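Prophage MuSo2, 43 kDa tail protein (Shewanella oneidensis, PDB 3CDD) is a Mu-like prophage tail protein of the GpP baseplate-assembly family that probably forms a trimeric ring in the tail baseplate. Local coordinates at the interface of chains A and B. Sequence-based numbering; all coordinates share one arbitrary frame. Chains: chain A/B, Prophage MuSo2, 43 kDa tail protein.

Contact 1: the interface of chains A and B. Residues chain A 48-49, 52, 84, 89; chain B 194-195, 311.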
# COMPACT_ATOMS: atom_id res chain seq x y z
N ALA A 48 15.73 -33.35 -2.07
CA ALA A 48 16.24 -32.06 -2.52
C ALA A 48 17.36 -31.52 -1.62
O ALA A 48 18.32 -30.92 -2.10
CB ALA A 48 15.11 -31.06 -2.58
N GLN A 49 17.25 -31.74 -0.32
CA GLN A 49 18.18 -31.13 0.63
C GLN A 49 19.57 -31.79 0.60
O GLN A 49 20.53 -31.24 1.15
CB GLN A 49 17.56 -31.10 2.03
CG GLN A 49 16.31 -30.21 2.09
CD GLN A 49 15.72 -30.10 3.48
OE1 GLN A 49 16.43 -30.19 4.49
NE2 GLN A 49 14.41 -29.89 3.54
N ALA A 52 21.94 -30.14 -3.49
CA ALA A 52 22.37 -28.79 -3.87
C ALA A 52 23.25 -28.84 -5.12
O ALA A 52 24.12 -29.70 -5.23
CB ALA A 52 23.11 -28.12 -2.71
N TYR A 84 14.05 -23.65 -0.44
CA TYR A 84 13.92 -25.06 -0.76
C TYR A 84 12.91 -25.68 0.19
O TYR A 84 12.51 -25.05 1.17
CB TYR A 84 15.28 -25.78 -0.63
CG TYR A 84 15.88 -25.64 0.76
CD1 TYR A 84 15.51 -26.51 1.79
CD2 TYR A 84 16.81 -24.63 1.03
CE1 TYR A 84 16.05 -26.37 3.07
CE2 TYR A 84 17.36 -24.49 2.31
CZ TYR A 84 16.98 -25.36 3.31
OH TYR A 84 17.52 -25.24 4.56
N ILE A 89 14.14 -27.16 -4.91
CA ILE A 89 15.17 -26.13 -4.73
C ILE A 89 14.89 -25.02 -5.74
O ILE A 89 14.82 -25.27 -6.95
CB ILE A 89 16.63 -26.64 -4.88
CG1 ILE A 89 16.93 -27.74 -3.87
CG2 ILE A 89 17.64 -25.48 -4.69
CD1 ILE A 89 18.27 -28.49 -4.10
N LEU B 194 20.36 -28.29 7.34
CA LEU B 194 19.91 -28.77 6.04
C LEU B 194 20.08 -30.28 5.96
O LEU B 194 21.18 -30.79 6.15
CB LEU B 194 20.75 -28.13 4.94
CG LEU B 194 20.41 -28.53 3.50
CD1 LEU B 194 19.09 -27.92 3.10
CD2 LEU B 194 21.52 -28.08 2.56
N GLY B 195 18.99 -30.99 5.68
CA GLY B 195 19.02 -32.43 5.50
C GLY B 195 18.74 -33.17 6.79
O GLY B 195 18.54 -34.39 6.78
N ILE B 311 22.62 -24.44 1.02
CA ILE B 311 21.76 -23.89 -0.03
C ILE B 311 21.58 -22.37 0.11
O ILE B 311 21.70 -21.67 -0.88
CB ILE B 311 20.44 -24.64 -0.22
CG1 ILE B 311 20.73 -26.09 -0.62
CG2 ILE B 311 19.63 -23.97 -1.33
CD1 ILE B 311 19.51 -26.98 -0.60
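The backbone N of B:Gly195 donates a hydrogen bond to the side-chain amide oxygen OE1 of A:Gln49 at 2.9 Å, lying in the carbonyl plane with a C=O...N angle of 148°. It edges a mostly apolar patch of the subunit interface, where the 3-10 helix 48-50 and strands 70-84 and 88-97 of one chain meet loop residues of the next. Glycine suits this loop position because it tolerates the positive phi found here, and glutamine offers an uncharged acceptor at the end of a reach of methylenes. Beyond CG that chain is extended (chi2 -177°), which carries the amide out to B:Gly195. CB of A:Gln49 meanwhile lies 3.7 Å from the methyl CD1 of B:Leu194. The same methyl sits over the face of the A:Tyr84 ring, 3.7 Å from the ring centroid, in a CH-pi contact. B:Leu194 turns CG away from its own backbone N (chi1 180°), and its CD2 and CG both lie 3.6 Å from the backbone O of A:Gln49.

B:Ile311 approaches the same face of the tyrosine, with the gamma-methyl CG2 3.7 Å from CD2 of A:Tyr84. A beta-branched residue suits the place because its two branches spread over A:Tyr84, A:Ala52 and A:Ile89. CG1 meets the small methyl CB of A:Ala52 at 3.8 Å. The delta-methyl CD1 of B:Ile311, also on the tyrosine, meets CD1 of A:Ile89 at 4.0 Å.

Contact 2: the interface of chains A and B. Residues chain A 78-79, 94-96, 104; chain B 208.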
# COMPACT_ATOMS: atom_id res chain seq x y z
N ASP A 78 21.07 -7.34 -7.17
CA ASP A 78 20.59 -6.69 -5.95
C ASP A 78 20.38 -7.74 -4.89
O ASP A 78 20.89 -7.60 -3.77
CB ASP A 78 19.26 -5.98 -6.20
CG ASP A 78 19.43 -4.63 -6.82
OD1 ASP A 78 20.38 -3.90 -6.44
OD2 ASP A 78 18.58 -4.27 -7.67
N ASP A 79 19.63 -8.78 -5.25
CA ASP A 79 19.14 -9.80 -4.33
C ASP A 79 19.48 -11.22 -4.78
O ASP A 79 19.28 -11.59 -5.94
CB ASP A 79 17.60 -9.69 -4.14
CG ASP A 79 17.17 -8.38 -3.45
OD1 ASP A 79 17.78 -7.33 -3.70
OD2 ASP A 79 16.21 -8.39 -2.63
N SER A 94 17.62 -11.11 -8.46
CA SER A 94 16.97 -9.91 -8.97
C SER A 94 18.02 -8.81 -9.00
O SER A 94 19.02 -8.89 -8.29
CB SER A 94 15.84 -9.51 -8.03
OG SER A 94 14.95 -8.60 -8.64
N GLY A 95 17.77 -7.77 -9.79
CA GLY A 95 18.66 -6.62 -9.85
C GLY A 95 18.19 -5.60 -10.87
O GLY A 95 17.06 -5.64 -11.37
N ARG A 96 19.10 -4.72 -11.21
CA ARG A 96 18.82 -3.56 -12.05
C ARG A 96 20.08 -3.35 -12.90
O ARG A 96 21.13 -3.93 -12.60
CB ARG A 96 18.56 -2.35 -11.15
CG ARG A 96 17.21 -2.37 -10.42
CD ARG A 96 17.09 -1.33 -9.31
NE ARG A 96 18.05 -1.57 -8.22
CZ ARG A 96 18.39 -0.66 -7.32
NH1 ARG A 96 17.85 0.56 -7.37
NH2 ARG A 96 19.29 -0.94 -6.39
N ASP A 104 20.48 5.10 -6.31
CA ASP A 104 20.62 4.75 -4.88
C ASP A 104 21.53 5.67 -4.08
O ASP A 104 21.27 5.93 -2.90
CB ASP A 104 21.20 3.33 -4.72
CG ASP A 104 20.25 2.26 -5.15
OD1 ASP A 104 19.04 2.53 -5.39
OD2 ASP A 104 20.76 1.11 -5.27
N ARG B 208 20.42 -3.81 -1.97
CA ARG B 208 19.61 -2.63 -2.33
C ARG B 208 19.78 -1.44 -1.37
O ARG B 208 19.83 -0.27 -1.80
CB ARG B 208 18.12 -2.96 -2.47
CG ARG B 208 17.78 -3.75 -3.69
CD ARG B 208 16.30 -4.14 -3.70
NE ARG B 208 15.98 -5.13 -4.74
CZ ARG B 208 15.72 -4.85 -6.02
NH1 ARG B 208 15.75 -3.59 -6.46
NH2 ARG B 208 15.43 -5.84 -6.88
O HOH W 1 14.91 -5.51 -9.77
O HOH W 2 17.60 0.47 -3.92
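Paired strands 70-84 and 88-97, in the part of chain A related to the N-terminal region of Mu GpP, supply an acidic seat for B:Arg208, which reaches across from a loop with its chain extended from CG to NE. Arginine suits the place because its long stem and several N-H groups serve partners on different sides. NE forms a salt bridge with the carboxylate oxygen OD1 of A:Asp79 at 3.0 Å, though as a hydrogen bond it is weak. A:Asp78 approaches differently: OD2 lies above one face of the guanidinium, toward its rim, 3.2 Å from NH1, so this salt bridge is electrostatic and uses no N-H. In the guanidinium plane, NH2 of B:Arg208 meets water 1 at 3.0 Å, which also meets the carbonyl O of A:Gly95 at 2.7 Å.

A:Arg96 touches B:Arg208 and also positions A:Asp78. Its NE holds OD2 of A:Asp78 at 2.8 Å while NH2 takes OD1, a side-on grip that fixes the carboxylate. End-on, NH1 and NH2 of A:Arg96 grip A:Asp104, NH2 reaching OD2 at 2.8 Å. The guanidinium groups share A:Asp78, whose negative charge probably lets them pack close, A:Arg96 NE 3.5 Å from B:Arg208 NH1. Water 2 joins OD1 of A:Asp104 to the backbone O of B:Arg208.

Contact 3: the interface of chains A and B. Residues chain A 101, 105-106, 130; chain B 211, 249-251.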
# COMPACT_ATOMS: atom_id res chain seq x y z
N ASP A 101 23.05 2.49 -9.39
CA ASP A 101 23.94 3.18 -8.46
C ASP A 101 23.67 4.68 -8.46
O ASP A 101 23.78 5.33 -7.41
CB ASP A 101 25.41 2.90 -8.79
CG ASP A 101 25.86 1.52 -8.34
OD1 ASP A 101 25.15 0.88 -7.51
OD2 ASP A 101 26.93 1.05 -8.81
N CYS A 105 22.60 6.14 -4.72
CA CYS A 105 23.75 6.71 -3.99
C CYS A 105 23.82 8.23 -4.03
O CYS A 105 23.22 8.86 -4.90
CB CYS A 105 25.04 6.10 -4.53
SG CYS A 105 25.14 4.29 -4.41
N SER A 106 24.57 8.81 -3.08
CA SER A 106 24.73 10.26 -2.98
C SER A 106 25.81 10.74 -3.93
O SER A 106 26.70 9.97 -4.31
CB SER A 106 25.11 10.67 -1.55
OG SER A 106 24.18 10.18 -0.60
N PHE A 130 31.33 6.10 -10.51
CA PHE A 130 30.54 4.87 -10.62
C PHE A 130 30.95 4.04 -11.86
O PHE A 130 30.41 2.94 -12.09
CB PHE A 130 29.06 5.19 -10.69
CG PHE A 130 28.51 5.90 -9.46
CD1 PHE A 130 28.36 7.29 -9.45
CD2 PHE A 130 28.07 5.17 -8.36
CE1 PHE A 130 27.81 7.95 -8.33
CE2 PHE A 130 27.53 5.82 -7.24
CZ PHE A 130 27.40 7.22 -7.23
N PHE B 211 25.48 0.13 1.50
CA PHE B 211 26.39 1.14 0.97
C PHE B 211 27.81 0.87 1.37
O PHE B 211 28.08 0.28 2.43
CB PHE B 211 25.91 2.55 1.39
CG PHE B 211 24.54 2.88 0.84
CD1 PHE B 211 23.38 2.55 1.54
CD2 PHE B 211 24.41 3.49 -0.41
CE1 PHE B 211 22.13 2.81 1.01
CE2 PHE B 211 23.14 3.76 -0.94
CZ PHE B 211 22.00 3.43 -0.22
N TYR B 249 31.87 0.91 -5.27
CA TYR B 249 31.65 2.32 -4.91
C TYR B 249 30.14 2.64 -4.79
O TYR B 249 29.43 2.72 -5.80
CB TYR B 249 32.34 3.24 -5.93
CG TYR B 249 32.12 4.73 -5.70
CD1 TYR B 249 32.85 5.44 -4.74
CD2 TYR B 249 31.19 5.43 -6.47
CE1 TYR B 249 32.65 6.81 -4.53
CE2 TYR B 249 30.98 6.79 -6.28
CZ TYR B 249 31.70 7.48 -5.32
OH TYR B 249 31.47 8.82 -5.15
N ARG B 250 29.68 2.80 -3.55
CA ARG B 250 28.27 3.09 -3.27
C ARG B 250 28.18 4.01 -2.05
O ARG B 250 27.92 3.52 -0.94
CB ARG B 250 27.49 1.78 -3.02
CG ARG B 250 27.04 1.07 -4.28
CD ARG B 250 26.25 -0.21 -3.97
NE ARG B 250 25.01 -0.00 -3.22
CZ ARG B 250 23.84 0.35 -3.76
NH1 ARG B 250 23.73 0.57 -5.07
NH2 ARG B 250 22.77 0.50 -2.98
N PRO B 251 28.44 5.32 -2.23
CA PRO B 251 28.42 6.25 -1.10
C PRO B 251 27.04 6.69 -0.64
O PRO B 251 26.17 6.96 -1.47
CB PRO B 251 29.21 7.46 -1.62
CG PRO B 251 28.96 7.46 -3.09
CD PRO B 251 28.82 6.00 -3.49
O HOH W 3 29.16 10.26 -5.89
O HOH W 4 29.53 1.89 -8.37
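A:Phe130 presents the face of its ring to the edge of B:Tyr249, whose CE2 stands 3.6 Å above the phenylalanine plane, over its centre. The planes are 67° apart, an edge-to-face contact in which ring C-H groups of the tyrosine point at the phenylalanine's pi face. B:Pro251 lies under one face of the tyrosine, and its CD also touches CE2 of A:Phe130 at 4.0 Å; the rigid proline ring fills the corner. Next to this cluster, A:Cys105 packs its compact, polarisable SG 3.5 Å from CA of B:Arg250 and over the rim of that residue's guanidinium face.

At the rim, the backbone N of A:Ser106 donates to the O of B:Pro251 at 2.9 Å. B:Arg250 bends at chi3 (61°), bringing NH1 within 2.8 Å of OD1 of A:Asp101; this salt bridge is also a hydrogen bond, made in the guanidinium plane. Water 4 joins OD2 of A:Asp101 to the backbone O of B:Tyr249, and water 3 joins the phenol OH of B:Tyr249 to the O of A:Ser106. The patch, probably part of the trimer's subunit contact, pairs helix 100-104, the segment following it and the 3-10 helix 128-130, in a region related to the gp44-like second domain, with the start of strand 251-254 of chain B.

Contact 4: the interface of chains A and B. Residues chain A 82-84; chain B 194, 201, 309, 311-312.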
# COMPACT_ATOMS: atom_id res chain seq x y z
N PRO A 82 17.47 -17.58 -2.27
CA PRO A 82 17.35 -19.05 -2.23
C PRO A 82 16.15 -19.51 -1.39
O PRO A 82 15.77 -18.82 -0.43
CB PRO A 82 18.63 -19.48 -1.55
CG PRO A 82 18.95 -18.33 -0.58
CD PRO A 82 18.38 -17.06 -1.22
N SER A 83 15.59 -20.65 -1.76
CA SER A 83 14.58 -21.33 -0.95
C SER A 83 14.60 -22.80 -1.32
O SER A 83 15.09 -23.17 -2.38
CB SER A 83 13.18 -20.76 -1.21
OG SER A 83 12.78 -21.02 -2.55
N TYR A 84 14.05 -23.65 -0.44
CA TYR A 84 13.92 -25.06 -0.76
C TYR A 84 12.91 -25.68 0.19
O TYR A 84 12.51 -25.05 1.17
CB TYR A 84 15.28 -25.78 -0.63
CG TYR A 84 15.88 -25.64 0.76
CD1 TYR A 84 15.51 -26.51 1.79
CD2 TYR A 84 16.81 -24.63 1.03
CE1 TYR A 84 16.05 -26.37 3.07
CE2 TYR A 84 17.36 -24.49 2.31
CZ TYR A 84 16.98 -25.36 3.31
OH TYR A 84 17.52 -25.24 4.56
N LEU B 194 20.36 -28.29 7.34
CA LEU B 194 19.91 -28.77 6.04
C LEU B 194 20.08 -30.28 5.96
O LEU B 194 21.18 -30.79 6.15
CB LEU B 194 20.75 -28.13 4.94
CG LEU B 194 20.41 -28.53 3.50
CD1 LEU B 194 19.09 -27.92 3.10
CD2 LEU B 194 21.52 -28.08 2.56
N ALA B 201 12.88 -23.85 3.87
CA ALA B 201 13.54 -22.61 4.26
C ALA B 201 13.49 -21.66 3.11
O ALA B 201 13.37 -22.09 1.98
CB ALA B 201 14.99 -22.85 4.70
N ASP B 309 23.69 -24.70 6.46
CA ASP B 309 22.79 -24.69 5.34
C ASP B 309 23.54 -24.21 4.11
O ASP B 309 23.72 -23.01 3.92
CB ASP B 309 21.58 -23.80 5.64
CG ASP B 309 20.52 -23.86 4.56
OD1 ASP B 309 20.86 -24.19 3.40
OD2 ASP B 309 19.33 -23.55 4.87
N ILE B 311 22.62 -24.44 1.02
CA ILE B 311 21.76 -23.89 -0.03
C ILE B 311 21.58 -22.37 0.11
O ILE B 311 21.70 -21.67 -0.88
CB ILE B 311 20.44 -24.64 -0.22
CG1 ILE B 311 20.73 -26.09 -0.62
CG2 ILE B 311 19.63 -23.97 -1.33
CD1 ILE B 311 19.51 -26.98 -0.60
N MSE B 312 21.33 -21.90 1.33
CA MSE B 312 21.28 -20.45 1.63
C MSE B 312 22.69 -19.87 1.45
O MSE B 312 22.92 -18.92 0.68
CB MSE B 312 20.92 -20.21 3.09
CG MSE B 312 19.59 -20.70 3.61
SE MSE B 312 18.01 -19.64 3.09
CE MSE B 312 17.39 -20.87 1.74
O HOH W 5 10.41 -22.82 0.99
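A:Tyr84 and B:Ala201 form an antiparallel beta bridge, each backbone N donating to the other's O at 3.0 Å, which joins the end of strand 70-84 to strand 200-206 of the neighbouring chain. The tight part lies around the tyrosine ring. The methyl CB of B:Ala201 sits over the rim at the CZ end, on the side opposite B:Leu194 and B:Ile311, 3.5 Å from CZ; a side chain this small lets the ring lie close to the bridge. A:Tyr84 places CG between its backbone N and carbonyl carbon (chi1 58°), which swings the ring over B:Ala201 and directs the phenol OH to the carboxylate of B:Asp309. OH donates to OD2 of that aspartate at 2.5 Å, a short bond that may be strengthened by the acid's charge. The aspartate lies at the ring's edge, and the OH meets it from above the carboxylate plane, 50° out. Its other oxygen, OD1, accepts from the backbone N of B:Met312 at 3.1 Å, so the loop itself steadies the acceptor.

B:Met312, a selenomethionine here, bends at chi2 (-76°) and sets its flexible end between the tyrosine and the proline, CE lying 3.7 Å from CE2 of A:Tyr84 and 3.8 Å from CG of A:Pro82. The watery side is at the bridge, where water 5 touches the O atoms of A:Tyr84 and B:Ala201. By pairing strands and burying a tyrosine, the site probably fixes the register between neighbouring subunits.

Contacts 1 and 4 are two sides of one site: the centres of their C-alpha atoms, between which all distances here run, lie about 6 Å apart, and both use A:Tyr84, B:Leu194 and B:Ile311. Contact 2 is about 20 Å from contact 4, yet strand 70-84 of chain A runs through both, as strand 88-97 links contacts 1 and 2. Contact 3 lies about 13 Å from contact 2 and shares helix 100-104 with it; about 35 Å separate it from contact 1. Anchoring along such a length probably resists rocking between subunits. Since the pairing is not an exact two-fold and the deposited assembly holds three copies, head-to-tail repetition could close a ring.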